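Local coordinates for protein cyclin-dependent kinase inhibitor 3 (Homo sapiens, PDB 1FPZ) that dephosphorylates phosphotyrosine, phosphoserine and phosphothreonine residues as a dual-specificity phosphatase, acts on the activating phosphothreonine of CDK2, and may help regulate the cell cycle, at residues S35-S40 / C153-L158; R146-A151 / D169-L174; L95-Q98 / I102-H105. The protein carries 1 engineered substitution. One frame throughout, in Å; residues are numbered along the deposited sequence.

How the interactions relate
Interactions 1 and 2 both use helix 146-158, its far end and its first turns respectively. Their centres are about 12 Å apart and they touch. R36 CD lies 3.7 Å from S170 OG. L155 CD1 lies 3.9 Å from L171 CD2, an apolar link between the two contacts. Interaction 3 is separate, its centre about 25 Å from that of interaction 1 and about 23 Å from that of interaction 2. The predicted catalytic position is S140, an engineered serine. The C148 side chain of interaction 2 is about 8 Å from that of S140, and Y96 of interaction 3 about 10 Å. R146 of interaction 2 binds a sulfate. Interaction 1 lies away from that site.

Interaction 1. Residues S35-S40 / C153-L158; sequences SRVNCS and CLLLYL
L158, which meets V37 across this contact, gives its backbone N to L154 O at 2.8 Å. This is a regular bond of helix 146-158, and it holds L158 in the last turn. The opposing segment 35-40 lies in the loop that links the antiparallel strands 30-33 and 42-46, at one edge of the central sheet. Its short 3-10 turn is closed by N38 N bonding to S35 O at 3.0 Å, and V37 follows at the point where the loop faces the helix.

V37 carries the contact and is buried. Its CG1 is anti to the backbone N (chi1 178°), which splits the two methyls between two helix residues one turn apart. CG1 goes to L158. It sits 3.1 Å from L158 O and 3.3 Å from L158 CB, so this methyl is pressed against both the carbonyl and the start of the side chain. The second distance is tighter than a usual carbon-carbon contact. CG2 goes to L155, where it meets CD2 at 3.7 Å, a comfortable fit. The V37 and L155 side chains cross obliquely, so branch meets branch.

L155 also packs on L34, just before segment 35-40, and on L171 of helix 164-175, which extend the apolar patch. S159 and S170 border it.

No hydrogen bond or salt bridge joins the two segments. Across them the contact rests on V37, whose methyls meet leucine carbons and the L158 carbonyl. This is consistent with close fit and burial of methyls, with no directional bond between the two segments.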
loop_
_atom_site.group_PDB
_atom_site.type_symbol
_atom_site.label_atom_id
_atom_site.label_comp_id
_atom_site.label_asym_id
_atom_site.label_seq_id
_atom_site.Cartn_x
_atom_site.Cartn_y
_atom_site.Cartn_z
ATOM N N SER A 35 -3.787 9.638 -12.885
ATOM C CA SER A 35 -4.497 10.511 -13.816
ATOM C C SER A 35 -5.968 10.102 -14.050
ATOM O O SER A 35 -6.785 10.951 -14.386
ATOM C CB SER A 35 -3.756 10.610 -15.155
ATOM O OG SER A 35 -3.802 9.376 -15.848
ATOM N N ARG A 36 -6.324 8.835 -13.862
ATOM C CA ARG A 36 -7.720 8.426 -14.081
ATOM C C ARG A 36 -8.664 8.991 -13.023
ATOM O O ARG A 36 -9.881 8.796 -13.099
ATOM C CB ARG A 36 -7.860 6.899 -14.092
ATOM C CG ARG A 36 -7.439 6.182 -15.388
ATOM C CD ARG A 36 -7.706 4.655 -15.258
ATOM N NE ARG A 36 -7.515 3.882 -16.496
ATOM C CZ ARG A 36 -6.361 3.356 -16.913
ATOM N NH1 ARG A 36 -5.252 3.503 -16.200
ATOM N NH2 ARG A 36 -6.319 2.670 -18.047
ATOM N N VAL A 37 -8.099 9.671 -12.030
ATOM C CA VAL A 37 -8.885 10.280 -10.976
ATOM C C VAL A 37 -8.443 11.740 -10.825
ATOM O O VAL A 37 -8.514 12.343 -9.761
ATOM C CB VAL A 37 -8.743 9.501 -9.656
ATOM C CG1 VAL A 37 -9.549 10.192 -8.569
ATOM C CG2 VAL A 37 -9.261 8.068 -9.831
ATOM N N ASN A 38 -7.980 12.296 -11.935
ATOM C CA ASN A 38 -7.548 13.682 -12.012
ATOM C C ASN A 38 -6.438 14.057 -11.060
ATOM O O ASN A 38 -6.543 15.055 -10.349
ATOM C CB ASN A 38 -8.748 14.614 -11.793
ATOM C CG ASN A 38 -9.766 14.513 -12.910
ATOM O OD1 ASN A 38 -9.555 15.029 -14.010
ATOM N ND2 ASN A 38 -10.874 13.829 -12.640
ATOM N N CYS A 39 -5.376 13.258 -11.054
ATOM C CA CYS A 39 -4.223 13.513 -10.205
ATOM C C CYS A 39 -2.955 13.258 -11.002
ATOM O O CYS A 39 -2.785 12.193 -11.599
ATOM C CB CYS A 39 -4.255 12.613 -8.976
ATOM S SG CYS A 39 -3.070 13.058 -7.720
ATOM N N SER A 40 -2.085 14.261 -11.000
ATOM C CA SER A 40 -0.804 14.272 -11.699
ATOM C C SER A 40 0.227 13.328 -11.097
ATOM O O SER A 40 1.191 12.916 -11.764
ATOM C CB SER A 40 -0.261 15.704 -11.639
ATOM O OG SER A 40 -0.441 16.261 -10.332
ATOM N N CYS A 153 -8.986 1.262 -3.242
ATOM C CA CYS A 153 -9.896 2.011 -2.387
ATOM C C CYS A 153 -9.656 3.516 -2.576
ATOM O O CYS A 153 -10.597 4.295 -2.613
ATOM C CB CYS A 153 -9.665 1.638 -0.925
ATOM S SG CYS A 153 -10.820 0.450 -0.300
ATOM N N LEU A 154 -8.386 3.910 -2.694
ATOM C CA LEU A 154 -8.012 5.324 -2.861
ATOM C C LEU A 154 -8.592 5.874 -4.175
ATOM O O LEU A 154 -8.983 7.027 -4.237
ATOM C CB LEU A 154 -6.479 5.494 -2.837
ATOM C CG LEU A 154 -5.925 6.929 -3.081
ATOM C CD1 LEU A 154 -6.052 7.765 -1.816
ATOM C CD2 LEU A 154 -4.436 6.899 -3.484
ATOM N N LEU A 155 -8.644 5.052 -5.221
ATOM C CA LEU A 155 -9.205 5.501 -6.497
ATOM C C LEU A 155 -10.698 5.780 -6.299
ATOM O O LEU A 155 -11.179 6.829 -6.713
ATOM C CB LEU A 155 -8.995 4.459 -7.606
ATOM C CG LEU A 155 -7.519 4.265 -7.978
ATOM C CD1 LEU A 155 -7.390 3.225 -9.063
ATOM C CD2 LEU A 155 -6.928 5.617 -8.447
ATOM N N LEU A 156 -11.425 4.855 -5.667
ATOM C CA LEU A 156 -12.850 5.073 -5.405
ATOM C C LEU A 156 -12.993 6.292 -4.512
ATOM O O LEU A 156 -13.921 7.095 -4.650
ATOM C CB LEU A 156 -13.458 3.884 -4.675
ATOM C CG LEU A 156 -13.822 2.584 -5.381
ATOM C CD1 LEU A 156 -13.221 2.472 -6.770
ATOM C CD2 LEU A 156 -13.353 1.472 -4.500
ATOM N N TYR A 157 -12.057 6.415 -3.583
ATOM C CA TYR A 157 -12.058 7.502 -2.627
ATOM C C TYR A 157 -11.931 8.855 -3.306
ATOM O O TYR A 157 -12.724 9.756 -3.036
ATOM C CB TYR A 157 -10.919 7.283 -1.625
ATOM C CG TYR A 157 -10.934 8.228 -0.448
ATOM C CD1 TYR A 157 -11.855 8.074 0.597
ATOM C CD2 TYR A 157 -10.034 9.289 -0.389
ATOM C CE1 TYR A 157 -11.873 8.971 1.675
ATOM C CE2 TYR A 157 -10.032 10.173 0.662
ATOM C CZ TYR A 157 -10.948 10.017 1.696
ATOM O OH TYR A 157 -10.884 10.894 2.749
ATOM N N LEU A 158 -10.954 9.002 -4.199
ATOM C CA LEU A 158 -10.761 10.283 -4.882
ATOM C C LEU A 158 -11.648 10.506 -6.111
ATOM O O LEU A 158 -11.603 11.569 -6.711
ATOM C CB LEU A 158 -9.291 10.471 -5.273
ATOM C CG LEU A 158 -8.266 10.622 -4.148
ATOM C CD1 LEU A 158 -6.871 10.410 -4.694
ATOM C CD2 LEU A 158 -8.382 12.001 -3.513
#

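Interaction 2. Residues R146-A151 / D169-L174; sequences RSCLVA and DSLRDL. With SO4 (sulfate ion), chain G.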
loop_
_atom_site.group_PDB
_atom_site.type_symbol
_atom_site.label_atom_id
_atom_site.label_comp_id
_atom_site.label_asym_id
_atom_site.label_seq_id
_atom_site.Cartn_x
_atom_site.Cartn_y
_atom_site.Cartn_z
ATOM N N ARG A 146 -3.518 -6.801 -0.283
ATOM C CA ARG A 146 -3.763 -5.826 0.745
ATOM C C ARG A 146 -3.372 -4.470 0.163
ATOM O O ARG A 146 -4.132 -3.520 0.270
ATOM C CB ARG A 146 -2.959 -6.182 2.006
ATOM C CG ARG A 146 -3.580 -7.357 2.804
ATOM C CD ARG A 146 -2.819 -7.692 4.096
ATOM N NE ARG A 146 -1.563 -8.380 3.823
ATOM C CZ ARG A 146 -0.718 -8.795 4.755
ATOM N NH1 ARG A 146 -0.999 -8.589 6.046
ATOM N NH2 ARG A 146 0.408 -9.411 4.403
ATOM N N SER A 147 -2.216 -4.392 -0.488
ATOM C CA SER A 147 -1.778 -3.124 -1.071
ATOM C C SER A 147 -2.662 -2.654 -2.209
ATOM O O SER A 147 -2.960 -1.463 -2.308
ATOM C CB SER A 147 -0.339 -3.213 -1.572
ATOM O OG SER A 147 0.555 -3.252 -0.492
ATOM N N CYS A 148 -3.094 -3.585 -3.065
ATOM C CA CYS A 148 -3.955 -3.220 -4.185
ATOM C C CYS A 148 -5.321 -2.843 -3.681
ATOM O O CYS A 148 -6.011 -2.007 -4.275
ATOM C CB CYS A 148 -4.080 -4.374 -5.157
ATOM S SG CYS A 148 -2.492 -4.920 -5.675
ATOM N N LEU A 149 -5.715 -3.455 -2.566
ATOM C CA LEU A 149 -7.009 -3.160 -1.961
ATOM C C LEU A 149 -7.038 -1.685 -1.545
ATOM O O LEU A 149 -7.984 -0.957 -1.859
ATOM C CB LEU A 149 -7.230 -4.058 -0.737
ATOM C CG LEU A 149 -8.507 -3.947 0.084
ATOM C CD1 LEU A 149 -9.607 -4.753 -0.556
ATOM C CD2 LEU A 149 -8.242 -4.482 1.471
ATOM N N VAL A 150 -5.989 -1.247 -0.852
ATOM C CA VAL A 150 -5.886 0.132 -0.400
ATOM C C VAL A 150 -5.764 1.066 -1.607
ATOM O O VAL A 150 -6.419 2.084 -1.671
ATOM C CB VAL A 150 -4.667 0.324 0.544
ATOM C CG1 VAL A 150 -4.472 1.784 0.859
ATOM C CG2 VAL A 150 -4.879 -0.460 1.838
ATOM N N ALA A 151 -4.934 0.705 -2.574
ATOM C CA ALA A 151 -4.752 1.531 -3.770
ATOM C C ALA A 151 -6.085 1.680 -4.477
ATOM O O ALA A 151 -6.479 2.779 -4.825
ATOM C CB ALA A 151 -3.749 0.875 -4.700
ATOM N N ASP A 169 -9.597 -3.118 -12.150
ATOM C CA ASP A 169 -8.924 -3.283 -13.437
ATOM C C ASP A 169 -7.615 -2.492 -13.491
ATOM O O ASP A 169 -6.595 -2.977 -13.976
ATOM C CB ASP A 169 -9.848 -2.832 -14.574
ATOM C CG ASP A 169 -11.140 -3.643 -14.643
ATOM O OD1 ASP A 169 -11.100 -4.842 -14.287
ATOM O OD2 ASP A 169 -12.189 -3.095 -15.071
ATOM N N SER A 170 -7.640 -1.264 -12.987
ATOM C CA SER A 170 -6.430 -0.448 -12.997
ATOM C C SER A 170 -5.292 -1.091 -12.215
ATOM O O SER A 170 -4.143 -1.047 -12.645
ATOM C CB SER A 170 -6.702 0.943 -12.428
ATOM O OG SER A 170 -7.739 1.605 -13.123
ATOM N N LEU A 171 -5.596 -1.681 -11.061
ATOM C CA LEU A 171 -4.556 -2.326 -10.262
ATOM C C LEU A 171 -4.133 -3.648 -10.889
ATOM O O LEU A 171 -2.955 -4.031 -10.828
ATOM C CB LEU A 171 -5.037 -2.541 -8.817
ATOM C CG LEU A 171 -4.842 -1.382 -7.819
ATOM C CD1 LEU A 171 -3.371 -1.083 -7.707
ATOM C CD2 LEU A 171 -5.602 -0.135 -8.260
ATOM N N ARG A 172 -5.096 -4.336 -11.499
ATOM C CA ARG A 172 -4.834 -5.605 -12.170
ATOM C C ARG A 172 -3.801 -5.326 -13.269
ATOM O O ARG A 172 -2.875 -6.101 -13.483
ATOM C CB ARG A 172 -6.147 -6.155 -12.769
ATOM C CG ARG A 172 -7.268 -6.532 -11.748
ATOM C CD ARG A 172 -8.603 -6.920 -12.448
ATOM N NE ARG A 172 -9.647 -7.446 -11.553
ATOM C CZ ARG A 172 -10.905 -7.707 -11.920
ATOM N NH1 ARG A 172 -11.312 -7.503 -13.170
ATOM N NH2 ARG A 172 -11.773 -8.164 -11.034
ATOM N N ASP A 173 -3.963 -4.180 -13.931
ATOM C CA ASP A 173 -3.071 -3.756 -15.005
ATOM C C ASP A 173 -1.701 -3.397 -14.480
ATOM O O ASP A 173 -0.737 -3.366 -15.235
ATOM C CB ASP A 173 -3.663 -2.549 -15.737
ATOM C CG ASP A 173 -5.005 -2.864 -16.415
ATOM O OD1 ASP A 173 -5.564 -1.951 -17.077
ATOM O OD2 ASP A 173 -5.499 -4.011 -16.288
ATOM N N LEU A 174 -1.624 -3.125 -13.182
ATOM C CA LEU A 174 -0.369 -2.757 -12.538
ATOM C C LEU A 174 0.323 -3.931 -11.854
ATOM O O LEU A 174 1.540 -4.067 -11.926
ATOM C CB LEU A 174 -0.614 -1.671 -11.485
ATOM C CG LEU A 174 0.523 -0.741 -11.023
ATOM C CD1 LEU A 174 0.713 -0.895 -9.523
ATOM C CD2 LEU A 174 1.821 -1.012 -11.779
HETATM S S SO4 G . -1.104 -9.297 0.276
HETATM O O1 SO4 G . -1.710 -9.126 1.585
HETATM O O2 SO4 G . -1.864 -10.364 -0.398
HETATM O O3 SO4 G . 0.340 -9.608 0.434
HETATM O O4 SO4 G . -1.295 -8.088 -0.540
#
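C148 and L171 bring the backbones closest, with C148 CA 6.2 Å from L171 CA. Residues 146-151 are the first turns of helix 146-158, and 169-174 belong to helix 164-175. The bond from A151 N to S147 O, at 2.9 Å, keeps the first helix regular. C148 and A151 lie three residues apart, so both face the second helix.

L171 does most of the touching. CD1 of its branched end packs on A151 CB at 3.6 Å. CG, the branch point, meets C148 and lies 3.8 Å from C148 O. The small side chains of C148 and A151 are consistent with this close approach. On the outer side of the second helix, R172 NH1 forms a salt bridge with D169 OD1 at 2.9 Å.

The start of helix 146-158 binds a sulfate ion, probably from the crystallisation liquor. R146 N donates to sulfate O4 at 2.6 Å, with an N-H...O angle of 150°. The R146 chain bends at chi3 (-74°), and its guanidinium lies edge-on to the ion, with the sulfur in its plane. The short approach of NE to O1 is doubtful, because O1 is too close to the arginine chain. R146 NH1 is held by a salt bridge to E83 and a hydrogen bond to I108 O.

R146 ends the signature phosphate-binding loop of the protein-tyrosine phosphatases, which holds the engineered S140. The helix end and the arginine would be expected to attract an anion, so the sulfate probably marks the substrate phosphate site. The L171 contact joins the same helix to helix 164-175 by apolar packing.

Interaction 3. Residues L95-Q98 / I102-H105; sequences LYQQ and ITHH
T103 buries the largest area here, against Q97 and Y96 of helix 92-98. Three residues link the helix to strand 102-105, and Q97 CA and I102 CA are 6.0 Å apart. T103 points from the strand toward the helix.

The threonine hydroxyl OG1 is anti to its own carbonyl carbon (chi1 -63°), which directs it at the helix. It lies 3.1 Å from Y96 CB and 3.4 Å from Q97 CG. These carbons belong to two successive helix residues, and both side chains cross T103 at about a right angle.

The Y96 ring presents its edge to T103, with OG1 near the ring plane. The reason is the ring torsion: CD1 is turned anti to CA (chi2 179°), so that this edge carbon lies 3.6 Å from T103 OG1. The ring is otherwise buried against strand 74-77, on I75 and V77, and its OH makes a weak hydrogen bond to H139 NE2. H139 precedes the predicted catalytic position S140 in sequence.

Q97 contributes the carbon part of its chain. It runs extended beyond CG, and CG is 3.8 Å from T103 CB. T103 also touches L93 of the same helix.

Strand 102-105 is the outermost strand at its end of the central sheet, parallel to strand 74-77. Backbone bonds of H104 with I75 and V77 join them. The chain between the two strands passes through helices 81-86 and 92-98, so the contact lies at the last step of a beta-alpha-beta crossover.

No hydrogen bond links the two segments, although a hydroxyl lies at the centre of the contact. Its neighbours across the contact are carbons. This implies close van der Waals fit around a small polar group, with the strand itself held by the sheet.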
loop_
_atom_site.group_PDB
_atom_site.type_symbol
_atom_site.label_atom_id
_atom_site.label_comp_id
_atom_site.label_asym_id
_atom_site.label_seq_id
_atom_site.Cartn_x
_atom_site.Cartn_y
_atom_site.Cartn_z
ATOM N N LEU A 95 14.030 1.168 11.297
ATOM C CA LEU A 95 14.960 1.502 10.229
ATOM C C LEU A 95 14.504 2.593 9.282
ATOM O O LEU A 95 15.301 3.460 8.919
ATOM C CB LEU A 95 15.315 0.260 9.414
ATOM C CG LEU A 95 16.216 -0.743 10.142
ATOM C CD1 LEU A 95 16.753 -1.778 9.161
ATOM C CD2 LEU A 95 17.379 0.001 10.796
ATOM N N TYR A 96 13.236 2.553 8.877
ATOM C CA TYR A 96 12.693 3.555 7.966
ATOM C C TYR A 96 12.792 4.951 8.556
ATOM O O TYR A 96 13.136 5.911 7.867
ATOM C CB TYR A 96 11.200 3.308 7.671
ATOM C CG TYR A 96 10.844 2.141 6.784
ATOM C CD1 TYR A 96 9.508 1.864 6.491
ATOM C CD2 TYR A 96 11.817 1.331 6.216
ATOM C CE1 TYR A 96 9.151 0.818 5.655
ATOM C CE2 TYR A 96 11.472 0.285 5.382
ATOM C CZ TYR A 96 10.136 0.035 5.102
ATOM O OH TYR A 96 9.789 -0.983 4.263
ATOM N N GLN A 97 12.431 5.069 9.828
ATOM C CA GLN A 97 12.449 6.359 10.480
ATOM C C GLN A 97 13.878 6.818 10.753
ATOM O O GLN A 97 14.179 8.009 10.700
ATOM C CB GLN A 97 11.623 6.284 11.752
ATOM C CG GLN A 97 10.166 5.880 11.479
ATOM C CD GLN A 97 9.408 5.609 12.744
ATOM O OE1 GLN A 97 9.220 4.467 13.130
ATOM N NE2 GLN A 97 8.987 6.666 13.411
ATOM N N GLN A 98 14.765 5.871 11.017
ATOM C CA GLN A 98 16.159 6.213 11.260
ATOM C C GLN A 98 16.717 6.858 10.006
ATOM O O GLN A 98 17.647 7.658 10.072
ATOM C CB GLN A 98 16.978 4.963 11.548
ATOM C CG GLN A 98 16.573 4.220 12.801
ATOM C CD GLN A 98 17.555 3.133 13.121
ATOM O OE1 GLN A 98 18.757 3.347 13.028
ATOM N NE2 GLN A 98 17.058 1.962 13.503
ATOM N N ILE A 102 8.978 9.063 6.720
ATOM C CA ILE A 102 7.848 9.014 7.646
ATOM C C ILE A 102 7.125 7.691 7.396
ATOM O O ILE A 102 6.753 7.362 6.269
ATOM C CB ILE A 102 6.860 10.146 7.466
ATOM C CG1 ILE A 102 7.581 11.486 7.564
ATOM C CG2 ILE A 102 5.758 10.040 8.506
ATOM C CD1 ILE A 102 8.439 11.772 6.327
ATOM N N THR A 103 6.957 6.941 8.478
ATOM C CA THR A 103 6.372 5.620 8.481
ATOM C C THR A 103 4.923 5.568 8.996
ATOM O O THR A 103 4.643 5.976 10.118
ATOM C CB THR A 103 7.291 4.700 9.333
ATOM O OG1 THR A 103 8.579 4.608 8.694
ATOM C CG2 THR A 103 6.728 3.302 9.469
ATOM N N HIS A 104 4.026 5.053 8.150
ATOM C CA HIS A 104 2.590 4.906 8.445
ATOM C C HIS A 104 2.246 3.421 8.593
ATOM O O HIS A 104 1.890 2.735 7.614
ATOM C CB HIS A 104 1.783 5.472 7.277
ATOM C CG HIS A 104 2.177 6.877 6.888
ATOM N ND1 HIS A 104 1.411 7.980 7.202
ATOM C CD2 HIS A 104 3.214 7.340 6.149
ATOM C CE1 HIS A 104 1.946 9.059 6.661
ATOM N NE2 HIS A 104 3.042 8.697 6.015
ATOM N N HIS A 105 2.340 2.893 9.803
ATOM C CA HIS A 105 2.034 1.480 9.968
ATOM C C HIS A 105 0.549 1.235 10.280
ATOM O O HIS A 105 0.056 1.642 11.327
ATOM C CB HIS A 105 2.885 0.890 11.085
ATOM C CG HIS A 105 2.653 -0.574 11.307
ATOM N ND1 HIS A 105 2.512 -1.126 12.566
ATOM C CD2 HIS A 105 2.547 -1.602 10.432
ATOM C CE1 HIS A 105 2.325 -2.427 12.452
ATOM N NE2 HIS A 105 2.343 -2.742 11.169
#